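Local coordinates for regulatory protein (Bacillus megaterium, PDB 4UA1) that probably represses the mercury-resistance operon while metal-free and activates its transcription once mercury(II) binds, staying on the same operator throughout, at residues T18-E23 with R54-G59; L62-K67 with I87-D92; K111-E116 with I126-K131. One frame throughout, in Å; residues are numbered along the deposited sequence.

Contact 1 (T18-E23 with R54-G59); sequences TIRYYE and RMQELG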
ATOM      1  N   THR B  18      -0.630   1.247  22.252  1.00 58.57           N
ATOM      2  CA  THR B  18      -1.051   2.424  22.954  1.00 59.45           C
ATOM      3  C   THR B  18      -1.604   3.420  21.964  1.00 55.24           C
ATOM      4  O   THR B  18      -2.371   4.272  22.347  1.00 55.95           O
ATOM      5  CB  THR B  18       0.103   3.054  23.746  1.00 65.40           C
ATOM      6  N   ILE B  19      -1.228   3.314  20.692  1.00 46.71           N
ATOM      7  CA  ILE B  19      -1.607   4.349  19.743  1.00 47.09           C
ATOM      8  C   ILE B  19      -3.108   4.320  19.583  1.00 46.70           C
ATOM      9  O   ILE B  19      -3.741   5.356  19.456  1.00 57.17           O
ATOM     10  CB  ILE B  19      -0.894   4.206  18.363  1.00 53.29           C
ATOM     11  CG1 ILE B  19      -1.263   5.387  17.448  1.00 55.58           C
ATOM     12  CG2 ILE B  19      -1.230   2.893  17.695  1.00 54.09           C
ATOM     13  CD1 ILE B  19      -0.665   5.327  16.062  1.00 53.40           C
ATOM     14  N   ARG B  20      -3.691   3.135  19.664  1.00 48.95           N
ATOM     15  CA  ARG B  20      -5.120   2.997  19.455  1.00 44.51           C
ATOM     16  C   ARG B  20      -5.915   3.770  20.484  1.00 44.70           C
ATOM     17  O   ARG B  20      -6.807   4.523  20.112  1.00 45.03           O
ATOM     18  CB  ARG B  20      -5.523   1.529  19.499  1.00 43.92           C
ATOM     19  CG  ARG B  20      -5.958   0.957  18.193  1.00 43.88           C
ATOM     20  CD  ARG B  20      -4.918   1.130  17.150  1.00 44.18           C
ATOM     21  NE  ARG B  20      -5.031   0.062  16.170  1.00 44.07           N
ATOM     22  CZ  ARG B  20      -4.410   0.095  14.998  1.00 45.00           C
ATOM     23  NH1 ARG B  20      -3.655   1.135  14.683  1.00 54.23           N
ATOM     24  NH2 ARG B  20      -4.538  -0.897  14.140  1.00 44.40           N
ATOM     25  N   TYR B  21      -5.622   3.606  21.772  1.00 51.11           N
ATOM     26  CA  TYR B  21      -6.384   4.396  22.741  1.00 60.18           C
ATOM     27  C   TYR B  21      -5.835   5.827  22.815  1.00 59.39           C
ATOM     28  O   TYR B  21      -6.561   6.753  23.178  1.00 61.34           O
ATOM     29  CB  TYR B  21      -6.521   3.724  24.130  1.00 54.54           C
ATOM     30  CG  TYR B  21      -5.343   3.349  25.002  1.00 63.43           C
ATOM     31  CD1 TYR B  21      -4.788   4.264  25.896  1.00 69.64           C
ATOM     32  CD2 TYR B  21      -4.898   2.028  25.061  1.00 58.52           C
ATOM     33  CE1 TYR B  21      -3.747   3.899  26.752  1.00 61.51           C
ATOM     34  CE2 TYR B  21      -3.866   1.650  25.909  1.00 57.03           C
ATOM     35  CZ  TYR B  21      -3.291   2.584  26.751  1.00 64.19           C
ATOM     36  OH  TYR B  21      -2.256   2.191  27.588  1.00 68.04           O
ATOM     37  N   TYR B  22      -4.578   6.002  22.435  1.00 51.17           N
ATOM     38  CA  TYR B  22      -3.989   7.324  22.306  1.00 49.41           C
ATOM     39  C   TYR B  22      -4.815   8.066  21.257  1.00 52.94           C
ATOM     40  O   TYR B  22      -5.057   9.272  21.378  1.00 51.79           O
ATOM     41  CB  TYR B  22      -2.502   7.247  21.899  1.00 51.79           C
ATOM     42  CG  TYR B  22      -1.542   7.932  22.850  1.00 50.38           C
ATOM     43  CD2 TYR B  22      -0.162   7.709  22.797  1.00 51.01           C
ATOM     44  CE2 TYR B  22       0.403   6.848  21.877  1.00 49.88           C
ATOM     45  N   GLU B  23      -5.251   7.339  20.229  1.00 46.88           N
ATOM     46  CA  GLU B  23      -6.088   7.922  19.175  1.00 47.19           C
ATOM     47  C   GLU B  23      -7.575   7.862  19.435  1.00 47.14           C
ATOM     48  O   GLU B  23      -8.335   8.203  18.544  1.00 60.31           O
ATOM     49  CB  GLU B  23      -5.823   7.249  17.839  1.00 48.97           C
ATOM     50  CG  GLU B  23      -4.606   7.792  17.151  1.00 58.26           C
ATOM     51  CD  GLU B  23      -4.130   6.884  16.056  1.00 67.87           C
ATOM     52  OE1 GLU B  23      -4.819   5.866  15.801  1.00 51.01           O
ATOM     53  OE2 GLU B  23      -3.057   7.170  15.478  1.00 75.42           O
ATOM     54  N   ARG B  54     -10.167  -6.115  11.646  1.00 28.31           N
ATOM     55  CA  ARG B  54     -10.712  -6.687  10.425  1.00 34.57           C
ATOM     56  C   ARG B  54     -11.080  -5.617   9.427  1.00 27.82           C
ATOM     57  O   ARG B  54     -10.937  -5.831   8.227  1.00 43.28           O
ATOM     58  CB  ARG B  54     -11.912  -7.592  10.709  1.00 29.62           C
ATOM     59  CG  ARG B  54     -11.444  -8.804  11.459  1.00 35.13           C
ATOM     60  CD  ARG B  54     -12.538  -9.724  11.880  1.00 48.51           C
ATOM     61  NE  ARG B  54     -12.080 -10.500  13.024  1.00 60.24           N
ATOM     62  CZ  ARG B  54     -12.627 -11.634  13.449  1.00 57.24           C
ATOM     63  NH1 ARG B  54     -13.629 -12.209  12.781  1.00 50.16           N
ATOM     64  NH2 ARG B  54     -12.121 -12.225  14.517  1.00 50.33           N
ATOM     65  N   MET B  55     -11.538  -4.467   9.910  1.00 24.76           N
ATOM     66  CA  MET B  55     -11.818  -3.361   9.010  1.00 23.97           C
ATOM     67  C   MET B  55     -10.541  -2.995   8.295  1.00 24.04           C
ATOM     68  O   MET B  55     -10.560  -2.730   7.090  1.00 24.16           O
ATOM     69  CB  MET B  55     -12.404  -2.150   9.749  1.00 23.09           C
ATOM     70  CG  MET B  55     -13.916  -2.237   9.984  1.00 23.06           C
ATOM     71  SD  MET B  55     -14.700  -0.649  10.347  1.00 46.49           S
ATOM     72  CE  MET B  55     -13.976  -0.231  11.929  1.00 22.28           C
ATOM     73  N   GLN B  56      -9.417  -3.014   9.017  1.00 26.72           N
ATOM     74  CA  GLN B  56      -8.157  -2.730   8.340  1.00 32.76           C
ATOM     75  C   GLN B  56      -7.787  -3.804   7.348  1.00 28.16           C
ATOM     76  O   GLN B  56      -7.206  -3.503   6.319  1.00 36.83           O
ATOM     77  CB  GLN B  56      -7.039  -2.572   9.327  1.00 27.11           C
ATOM     78  CG  GLN B  56      -6.909  -1.183   9.848  1.00 30.27           C
ATOM     79  CD  GLN B  56      -5.948  -1.145  11.007  1.00 35.81           C
ATOM     80  OE1 GLN B  56      -6.252  -1.677  12.088  1.00 26.64           O
ATOM     81  NE2 GLN B  56      -4.775  -0.549  10.797  1.00 36.40           N
ATOM     82  N   GLU B  57      -8.133  -5.050   7.622  1.00 28.84           N
ATOM     83  CA  GLU B  57      -7.848  -6.099   6.639  1.00 30.17           C
ATOM     84  C   GLU B  57      -8.791  -5.943   5.454  1.00 30.29           C
ATOM     85  O   GLU B  57      -8.565  -6.485   4.383  1.00 32.49           O
ATOM     86  CB  GLU B  57      -7.953  -7.482   7.285  1.00 32.07           C
ATOM     87  CG  GLU B  57      -6.910  -7.663   8.409  1.00 39.51           C
ATOM     88  CD  GLU B  57      -7.108  -8.911   9.261  1.00 41.57           C
ATOM     89  OE1 GLU B  57      -8.251  -9.394   9.354  1.00 42.91           O
ATOM     90  OE2 GLU B  57      -6.122  -9.394   9.866  1.00 44.12           O
ATOM     91  N   LEU B  58      -9.850  -5.168   5.642  1.00 27.46           N
ATOM     92  CA  LEU B  58     -10.801  -4.926   4.565  1.00 27.51           C
ATOM     93  C   LEU B  58     -10.487  -3.641   3.814  1.00 35.11           C
ATOM     94  O   LEU B  58     -11.255  -3.239   2.940  1.00 27.01           O
ATOM     95  CB  LEU B  58     -12.227  -4.859   5.110  1.00 26.84           C
ATOM     96  CG  LEU B  58     -12.773  -6.187   5.636  1.00 29.31           C
ATOM     97  CD1 LEU B  58     -14.125  -6.001   6.272  1.00 27.22           C
ATOM     98  CD2 LEU B  58     -12.837  -7.220   4.543  1.00 29.22           C
ATOM     99  N   GLY B  59      -9.392  -2.976   4.175  1.00 26.30           N
ATOM    100  CA  GLY B  59      -8.954  -1.821   3.424  1.00 26.28           C
ATOM    101  C   GLY B  59      -9.413  -0.471   3.915  1.00 25.09           C
ATOM    102  O   GLY B  59      -9.221   0.525   3.220  1.00 25.41           O
TER

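Contact 2 (L62-K67 with I87-D92); sequences LNEIDK and ILKIED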
ATOM      1  N   LEU B  62      -6.876   3.801   9.057  1.00 26.51           N
ATOM      2  CA  LEU B  62      -7.126   4.146  10.452  1.00 25.14           C
ATOM      3  C   LEU B  62      -8.010   5.397  10.565  1.00 30.34           C
ATOM      4  O   LEU B  62      -8.910   5.479  11.391  1.00 30.31           O
ATOM      5  CB  LEU B  62      -5.819   4.390  11.199  1.00 25.70           C
ATOM      6  CG  LEU B  62      -5.220   3.220  11.977  1.00 37.68           C
ATOM      7  CD1 LEU B  62      -3.953   3.692  12.685  1.00 38.41           C
ATOM      8  CD2 LEU B  62      -6.205   2.550  12.966  1.00 29.70           C
ATOM      9  N   ASN B  63      -7.757   6.359   9.694  1.00 27.47           N
ATOM     10  CA  ASN B  63      -8.519   7.584   9.669  1.00 27.36           C
ATOM     11  C   ASN B  63      -9.989   7.365   9.388  1.00 28.33           C
ATOM     12  O   ASN B  63     -10.853   7.862  10.121  1.00 35.14           O
ATOM     13  CB  ASN B  63      -7.929   8.512   8.625  1.00 39.91           C
ATOM     14  CG  ASN B  63      -8.389   9.914   8.796  1.00 41.90           C
ATOM     15  OD1 ASN B  63      -9.120  10.439   7.957  1.00 37.77           O
ATOM     16  ND2 ASN B  63      -7.988  10.537   9.899  1.00 41.41           N
ATOM     17  N   GLU B  64     -10.267   6.603   8.334  1.00 25.64           N
ATOM     18  CA  GLU B  64     -11.627   6.194   8.008  1.00 24.69           C
ATOM     19  C   GLU B  64     -12.289   5.479   9.180  1.00 24.37           C
ATOM     20  O   GLU B  64     -13.462   5.701   9.496  1.00 24.11           O
ATOM     21  CB  GLU B  64     -11.625   5.300   6.779  1.00 26.59           C
ATOM     22  CG  GLU B  64     -11.093   6.027   5.578  1.00 41.23           C
ATOM     23  CD  GLU B  64     -11.119   5.226   4.293  1.00 35.27           C
ATOM     24  OE1 GLU B  64     -10.967   3.979   4.332  1.00 28.49           O
ATOM     25  OE2 GLU B  64     -11.255   5.886   3.239  1.00 33.23           O
ATOM     26  N   ILE B  65     -11.530   4.612   9.827  1.00 23.17           N
ATOM     27  CA  ILE B  65     -12.054   3.854  10.946  1.00 23.19           C
ATOM     28  C   ILE B  65     -12.410   4.781  12.102  1.00 26.73           C
ATOM     29  O   ILE B  65     -13.419   4.583  12.782  1.00 34.81           O
ATOM     30  CB  ILE B  65     -11.040   2.787  11.365  1.00 28.92           C
ATOM     31  CG1 ILE B  65     -10.994   1.681  10.286  1.00 27.60           C
ATOM     32  CG2 ILE B  65     -11.370   2.235  12.730  1.00 23.90           C
ATOM     33  CD1 ILE B  65      -9.948   0.635  10.510  1.00 24.30           C
ATOM     34  N   ASP B  66     -11.603   5.821  12.279  1.00 31.89           N
ATOM     35  CA  ASP B  66     -11.827   6.871  13.275  1.00 36.84           C
ATOM     36  C   ASP B  66     -13.174   7.571  13.052  1.00 33.61           C
ATOM     37  O   ASP B  66     -14.002   7.725  13.986  1.00 28.26           O
ATOM     38  CB  ASP B  66     -10.693   7.893  13.192  1.00 27.50           C
ATOM     39  CG  ASP B  66     -10.616   8.800  14.396  1.00 37.97           C
ATOM     40  OD1 ASP B  66     -11.651   9.068  15.031  1.00 52.41           O
ATOM     41  OD2 ASP B  66      -9.503   9.283  14.683  1.00 56.24           O
ATOM     42  N   LYS B  67     -13.366   8.030  11.814  1.00 29.50           N
ATOM     43  CA  LYS B  67     -14.604   8.704  11.458  1.00 30.84           C
ATOM     44  C   LYS B  67     -15.797   7.775  11.681  1.00 28.64           C
ATOM     45  O   LYS B  67     -16.711   8.085  12.467  1.00 30.07           O
ATOM     46  CB  LYS B  67     -14.542   9.184  10.005  1.00 35.53           C
ATOM     47  N   ILE B  87     -20.651   0.339   1.746  1.00 27.47           N
ATOM     48  CA  ILE B  87     -20.799   0.698   0.317  1.00 28.13           C
ATOM     49  C   ILE B  87     -19.720   1.691  -0.153  1.00 25.37           C
ATOM     50  O   ILE B  87     -19.114   1.540  -1.250  1.00 25.44           O
ATOM     51  CB  ILE B  87     -22.184   1.295   0.035  1.00 27.72           C
ATOM     52  CG1 ILE B  87     -23.250   0.189   0.015  1.00 28.58           C
ATOM     53  CG2 ILE B  87     -22.204   2.007  -1.300  1.00 29.21           C
ATOM     54  CD1 ILE B  87     -24.671   0.730   0.112  1.00 30.60           C
ATOM     55  N   LEU B  88     -19.461   2.709   0.663  1.00 25.20           N
ATOM     56  CA  LEU B  88     -18.424   3.653   0.288  1.00 25.17           C
ATOM     57  C   LEU B  88     -17.098   2.910   0.186  1.00 23.62           C
ATOM     58  O   LEU B  88     -16.241   3.276  -0.608  1.00 23.64           O
ATOM     59  CB  LEU B  88     -18.336   4.826   1.264  1.00 25.54           C
ATOM     60  CG  LEU B  88     -19.481   5.834   1.164  1.00 27.53           C
ATOM     61  CD1 LEU B  88     -19.341   6.881   2.270  1.00 27.94           C
ATOM     62  CD2 LEU B  88     -19.511   6.475  -0.199  1.00 29.04           C
ATOM     63  N   LYS B  89     -16.925   1.882   1.006  1.00 23.01           N
ATOM     64  CA  LYS B  89     -15.700   1.112   0.963  1.00 26.84           C
ATOM     65  C   LYS B  89     -15.621   0.283  -0.326  1.00 21.98           C
ATOM     66  O   LYS B  89     -14.564   0.237  -0.963  1.00 21.58           O
ATOM     67  CB  LYS B  89     -15.561   0.219   2.192  1.00 20.87           C
ATOM     68  CG  LYS B  89     -14.215  -0.534   2.259  1.00 19.93           C
ATOM     69  CD  LYS B  89     -12.990   0.312   1.821  1.00 19.88           C
ATOM     70  CE  LYS B  89     -12.744   1.498   2.740  1.00 35.85           C
ATOM     71  NZ  LYS B  89     -11.514   2.311   2.404  1.00 24.75           N
ATOM     72  N   ILE B  90     -16.727  -0.358  -0.704  1.00 22.19           N
ATOM     73  CA  ILE B  90     -16.764  -1.099  -1.952  1.00 22.76           C
ATOM     74  C   ILE B  90     -16.300  -0.194  -3.096  1.00 23.34           C
ATOM     75  O   ILE B  90     -15.451  -0.580  -3.906  1.00 23.04           O
ATOM     76  CB  ILE B  90     -18.175  -1.681  -2.234  1.00 24.14           C
ATOM     77  CG1 ILE B  90     -18.531  -2.748  -1.177  1.00 23.65           C
ATOM     78  CG2 ILE B  90     -18.292  -2.245  -3.673  1.00 25.29           C
ATOM     79  CD1 ILE B  90     -20.019  -3.192  -1.192  1.00 25.18           C
ATOM     80  N   GLU B  91     -16.833   1.027  -3.114  1.00 24.30           N
ATOM     81  CA  GLU B  91     -16.516   1.993  -4.161  1.00 25.22           C
ATOM     82  C   GLU B  91     -15.048   2.450  -4.098  1.00 24.16           C
ATOM     83  O   GLU B  91     -14.383   2.641  -5.140  1.00 24.41           O
ATOM     84  CB  GLU B  91     -17.500   3.158  -4.069  1.00 26.82           C
ATOM     85  CG  GLU B  91     -18.910   2.723  -4.517  1.00 34.55           C
ATOM     86  CD  GLU B  91     -20.035   3.731  -4.220  1.00 38.88           C
ATOM     87  OE1 GLU B  91     -19.739   4.872  -3.794  1.00 41.50           O
ATOM     88  OE2 GLU B  91     -21.226   3.367  -4.423  1.00 31.61           O
ATOM     89  N   ASP B  92     -14.511   2.552  -2.882  1.00 32.75           N
ATOM     90  CA  ASP B  92     -13.096   2.900  -2.717  1.00 27.17           C
ATOM     91  C   ASP B  92     -12.180   1.791  -3.274  1.00 23.84           C
ATOM     92  O   ASP B  92     -11.234   2.049  -4.030  1.00 23.83           O
ATOM     93  CB  ASP B  92     -12.778   3.158  -1.236  1.00 29.04           C
ATOM     94  CG  ASP B  92     -11.381   3.727  -1.025  1.00 42.85           C
ATOM     95  OD1 ASP B  92     -11.058   4.744  -1.673  1.00 41.98           O
ATOM     96  OD2 ASP B  92     -10.603   3.166  -0.219  1.00 46.04           O
TER

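Contact 3 (K111-E116 with I126-K131); sequences KERCPE and IETLMK. With HG (mercury (II) ion), chain D.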
ATOM      1  N   LYS B 111       6.166  -2.899 -22.423  1.00 24.49           N
ATOM      2  CA  LYS B 111       6.711  -4.198 -22.824  1.00 31.38           C
ATOM      3  C   LYS B 111       6.466  -4.511 -24.339  1.00 25.77           C
ATOM      4  O   LYS B 111       7.270  -5.177 -24.997  1.00 26.29           O
ATOM      5  CB  LYS B 111       6.072  -5.313 -21.963  1.00 31.63           C
ATOM      6  CG  LYS B 111       4.931  -6.057 -22.719  1.00 25.43           C
ATOM      7  CD  LYS B 111       4.383  -7.260 -21.998  1.00 34.59           C
ATOM      8  CE  LYS B 111       3.863  -8.320 -22.992  1.00 37.22           C
ATOM      9  NZ  LYS B 111       2.737  -7.863 -23.857  1.00 44.67           N
ATOM     10  N   GLU B 112       5.348  -4.021 -24.874  1.00 27.46           N
ATOM     11  CA  GLU B 112       5.026  -4.180 -26.279  1.00 27.32           C
ATOM     12  C   GLU B 112       5.916  -3.295 -27.110  1.00 27.57           C
ATOM     13  O   GLU B 112       5.965  -3.427 -28.333  1.00 28.55           O
ATOM     14  CB  GLU B 112       3.552  -3.922 -26.540  1.00 28.02           C
ATOM     15  CG  GLU B 112       2.716  -4.989 -25.879  1.00 35.06           C
ATOM     16  CD  GLU B 112       1.233  -4.675 -25.819  1.00 32.95           C
ATOM     17  OE1 GLU B 112       0.814  -3.660 -26.418  1.00 31.56           O
ATOM     18  OE2 GLU B 112       0.484  -5.462 -25.180  1.00 32.97           O
ATOM     19  N   ARG B 113       6.586  -2.345 -26.459  1.00 26.89           N
ATOM     20  CA  ARG B 113       7.568  -1.567 -27.223  1.00 27.57           C
ATOM     21  C   ARG B 113       8.793  -2.397 -27.654  1.00 27.43           C
ATOM     22  O   ARG B 113       9.506  -1.974 -28.558  1.00 28.00           O
ATOM     23  CB  ARG B 113       8.045  -0.322 -26.451  1.00 26.96           C
ATOM     24  CG  ARG B 113       6.936   0.662 -26.131  1.00 27.14           C
ATOM     25  CD  ARG B 113       7.393   1.794 -25.216  1.00 27.02           C
ATOM     26  NE  ARG B 113       7.783   2.869 -26.101  1.00 38.14           N
ATOM     27  CZ  ARG B 113       7.107   4.000 -26.261  1.00 30.61           C
ATOM     28  NH1 ARG B 113       6.036   4.264 -25.518  1.00 28.99           N
ATOM     29  NH2 ARG B 113       7.540   4.888 -27.143  1.00 30.18           N
ATOM     30  N   CYS B 114       9.045  -3.555 -27.033  1.00 27.11           N
ATOM     31  CA  CYS B 114      10.319  -4.264 -27.256  1.00 27.41           C
ATOM     32  C   CYS B 114      10.380  -4.933 -28.601  1.00 28.38           C
ATOM     33  O   CYS B 114       9.374  -5.384 -29.100  1.00 29.00           O
ATOM     34  CB  CYS B 114      10.593  -5.312 -26.176  1.00 28.01           C
ATOM     35  SG  CYS B 114      10.926  -4.617 -24.577  1.00 34.79           S
ATOM     36  N   PRO B 115      11.567  -4.953 -29.213  1.00 28.82           N
ATOM     37  CA  PRO B 115      11.740  -5.602 -30.522  1.00 29.88           C
ATOM     38  C   PRO B 115      11.722  -7.137 -30.453  1.00 30.53           C
ATOM     39  O   PRO B 115      11.682  -7.719 -29.371  1.00 30.17           O
ATOM     40  CB  PRO B 115      13.107  -5.084 -30.989  1.00 30.10           C
ATOM     41  CG  PRO B 115      13.831  -4.725 -29.727  1.00 29.42           C
ATOM     42  CD  PRO B 115      12.777  -4.231 -28.773  1.00 28.58           C
ATOM     43  N   GLU B 116      11.752  -7.772 -31.621  1.00 32.90           N
ATOM     44  CA  GLU B 116      11.790  -9.225 -31.715  1.00 34.72           C
ATOM     45  C   GLU B 116      13.070  -9.796 -31.101  1.00 35.98           C
ATOM     46  O   GLU B 116      13.021 -10.690 -30.252  1.00 39.46           O
ATOM     47  CB  GLU B 116      11.664  -9.662 -33.171  1.00 38.49           C
ATOM     48  CG  GLU B 116      12.009 -11.127 -33.414  1.00 42.90           C
ATOM     49  CD  GLU B 116      11.910 -11.521 -34.880  1.00 59.74           C
ATOM     50  OE1 GLU B 116      11.494 -10.669 -35.699  1.00 57.07           O
ATOM     51  OE2 GLU B 116      12.260 -12.677 -35.218  1.00 65.06           O
ATOM     52  N   ILE B 126      13.496   0.843 -20.927  1.00 29.98           N
ATOM     53  CA  ILE B 126      14.420   1.659 -20.159  1.00 35.43           C
ATOM     54  C   ILE B 126      14.543   3.049 -20.761  1.00 31.18           C
ATOM     55  O   ILE B 126      14.510   4.058 -20.056  1.00 29.92           O
ATOM     56  CB  ILE B 126      15.806   1.003 -20.070  1.00 33.84           C
ATOM     57  CG1 ILE B 126      15.703  -0.340 -19.338  1.00 30.61           C
ATOM     58  CG2 ILE B 126      16.782   1.929 -19.343  1.00 30.67           C
ATOM     59  CD1 ILE B 126      16.982  -1.161 -19.364  1.00 29.68           C
ATOM     60  N   GLU B 127      14.675   3.093 -22.076  1.00 29.31           N
ATOM     61  CA  GLU B 127      14.771   4.363 -22.747  1.00 30.35           C
ATOM     62  C   GLU B 127      13.544   5.203 -22.463  1.00 34.41           C
ATOM     63  O   GLU B 127      13.685   6.383 -22.133  1.00 31.44           O
ATOM     64  CB  GLU B 127      14.948   4.160 -24.240  1.00 38.81           C
ATOM     65  CG  GLU B 127      16.259   3.482 -24.584  1.00 41.51           C
ATOM     66  CD  GLU B 127      16.345   3.094 -26.039  1.00 42.85           C
ATOM     67  OE1 GLU B 127      17.476   2.875 -26.514  1.00 53.50           O
ATOM     68  OE2 GLU B 127      15.286   2.975 -26.701  1.00 34.52           O
ATOM     69  N   THR B 128      12.359   4.587 -22.506  1.00 29.04           N
ATOM     70  CA  THR B 128      11.125   5.344 -22.305  1.00 31.18           C
ATOM     71  C   THR B 128      11.038   5.896 -20.905  1.00 29.31           C
ATOM     72  O   THR B 128      10.801   7.096 -20.719  1.00 30.80           O
ATOM     73  CB  THR B 128       9.846   4.504 -22.561  1.00 33.39           C
ATOM     74  OG1 THR B 128       9.781   4.156 -23.950  1.00 28.12           O
ATOM     75  CG2 THR B 128       8.615   5.314 -22.220  1.00 28.20           C
ATOM     76  N   LEU B 129      11.281   5.034 -19.926  1.00 28.56           N
ATOM     77  CA  LEU B 129      11.227   5.434 -18.524  1.00 34.67           C
ATOM     78  C   LEU B 129      12.366   6.393 -18.124  1.00 32.81           C
ATOM     79  O   LEU B 129      12.313   7.016 -17.073  1.00 31.31           O
ATOM     80  CB  LEU B 129      11.266   4.196 -17.654  1.00 27.76           C
ATOM     81  CG  LEU B 129      10.011   3.350 -17.828  1.00 26.35           C
ATOM     82  CD1 LEU B 129      10.052   2.190 -16.839  1.00 25.60           C
ATOM     83  CD2 LEU B 129       8.752   4.197 -17.662  1.00 26.34           C
ATOM     84  N   MET B 130      13.402   6.473 -18.957  1.00 31.35           N
ATOM     85  CA  MET B 130      14.533   7.347 -18.700  1.00 42.73           C
ATOM     86  C   MET B 130      14.222   8.783 -19.077  1.00 48.25           C
ATOM     87  O   MET B 130      14.720   9.709 -18.442  1.00 51.47           O
ATOM     88  CB  MET B 130      15.784   6.878 -19.457  1.00 36.40           C
ATOM     89  CG  MET B 130      16.569   5.860 -18.680  1.00 35.63           C
ATOM     90  SD  MET B 130      18.150   5.420 -19.375  1.00 50.41           S
ATOM     91  CE  MET B 130      18.928   4.802 -17.870  1.00 35.70           C
ATOM     92  N   LYS B 131      13.412   8.951 -20.124  1.00 47.67           N
ATOM     93  CA  LYS B 131      13.061  10.270 -20.648  1.00 52.00           C
ATOM     94  C   LYS B 131      12.030  10.946 -19.741  1.00 54.55           C
ATOM     95  O   LYS B 131      11.387  11.927 -20.116  1.00 60.57           O
ATOM     96  CB  LYS B 131      12.528  10.156 -22.086  1.00 38.71           C
TER
HETATM   97 HG    HG D 202      13.275  -4.142 -24.020  1.00 37.04          HG

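Contact 1 (T18-E23 with R54-G59)
Arg20 and Gln56 mark the closest approach of the two backbones, yet their CA atoms are 12.9 Å apart, so the short helix 18-22 and the last turn of helix 44-57 are bridged by two long side chains and not by their main chains. Helix 44-57 gives out just beyond Gln56. Gly59 takes a positive phi of 94° and closes a Schellman motif, its N bonded to Gln56 O at 3.1 Å. Only about 70 Å² of surface is buried between the segments. Arg20 and Gln56 grow from their helices in opposite directions and meet midway between the two segments at their flat ends. The Arg20 chain bends at chi2 (56°), which swings the guanidinium out of the line of the first side-chain bonds, whereas Gln56 runs extended beyond CG. Arg20 NH2 is 2.8 Å from the modelled Gln56 OE1; because the amide may have been built turned over, the pairing cannot be assigned atom by atom. The two planes are tilted by 55°, so the groups meet obliquely, neither stacked nor coplanar. Both segments belong to the MerR-type helix-turn-helix region, in which a helix placed like 18-22 probably serves as the DNA-reading element, as in other MerR proteins. Helix 62-74 runs beside the pair: Arg20 rests on Leu62, and Gln56 on Ile65. Met55, the buried neighbour of Gln56, packs on Ile65, Leu68 and Phe60. The same turn also faces the dimer partner, where Leu129 of the second subunit lies against Arg54, Met55 and Leu58, and Arg54 NH1 makes a weak hydrogen bond to Lys131 O of that subunit.

Contact 2 (L62-K67 with I87-D92)
Glu64 and Lys89 form the salt bridge that joins helix 62-74 to helix 78-112, with Lys89 NZ 2.6 Å from Glu64 OE1. The ammonium comes to the syn lone pair of that oxygen, and the two side chains cross at about a right angle. Glu64 simply reaches out, extended beyond CG. Lys89 leaves its helix with CG anti to the backbone N (chi1 -175°) and then bends at chi2 and chi3, which carries NZ forward along its helix toward Asp92. There NZ bonds Asp92 OD2 at 2.9 Å, coming from above the carboxylate plane, 37° out of it. Further out, Gly59 O accepts another hydrogen bond from NZ, Phe60 offers its ring in a cation-pi contact, and Leu107 of the second subunit packs on the lysine chain. Here the DNA-binding head meets the long dimerisation helix. Glu64 OE2 and Asp92 OD2 are 4.4 Å apart, a like-charge pair that the shared lysine would offset. With three oxygen acceptors around it, the buried ammonium is probably held protonated and fixed in rotation.

Contact 3 (K111-E116 with I126-K131)
Arg113 and Thr128 meet beside the mercury-binding loop of MerR, which links the end of the long helix 78-112 to the short helix 124-130. The side chains cross at about a right angle, and the threonine hydroxyl sits over one face of the guanidinium, 3.2 Å above its plane and offset toward the rim. Arg113 NE is the nearest guanidinium atom, 3.2 Å from Thr128 OG1, but the angle is poor and no hydrogen bond forms; the contact is one of packing over a flat cation. A bend at chi3 (93°) turns the arginine plane so that a face meets the hydroxyl, and Arg113 CD also lies 3.6 Å from Thr128 OG1. The hydroxyl has its polar partner in its own helix, bonding to Pro124 O one turn earlier. With chi1 at -66°, OG1 lies beside the backbone N, from where it can reach that carbonyl. Pro124 also touches Arg113, while Leu110 packs against Thr128, so the helix lies against both the loop and the end of the long helix. Next to Arg113, Cys114 is turned to the metal. Cys123 of the same chain and Cys79 of the second subunit supply the other two sulfurs, making this a site shared across the dimer interface, with Cys114 SG 2.5 Å from the mercury ion.

Overall arrangement
Contacts 1 and 2 are neighbours in the DNA-binding head, their centres 12 Å apart, and they touch through the turn that ends helix 44-57. Contact 3 stands at the C-terminal end of helix 78-112, whose N-terminal part contact 2 uses; their centres are 38 Å apart and their nearest atoms about 24 Å. From contact 1 to contact 3 the centres are 42 Å apart. Across the dimer, however, helix 124-130 of one subunit packs on the head of the other, and the other mercury of the dimer, at the Cys79 end of this long helix, lies about 13 Å from the Lys89 side chain. This proximity is consistent with a metal signal passing between subunits to the head.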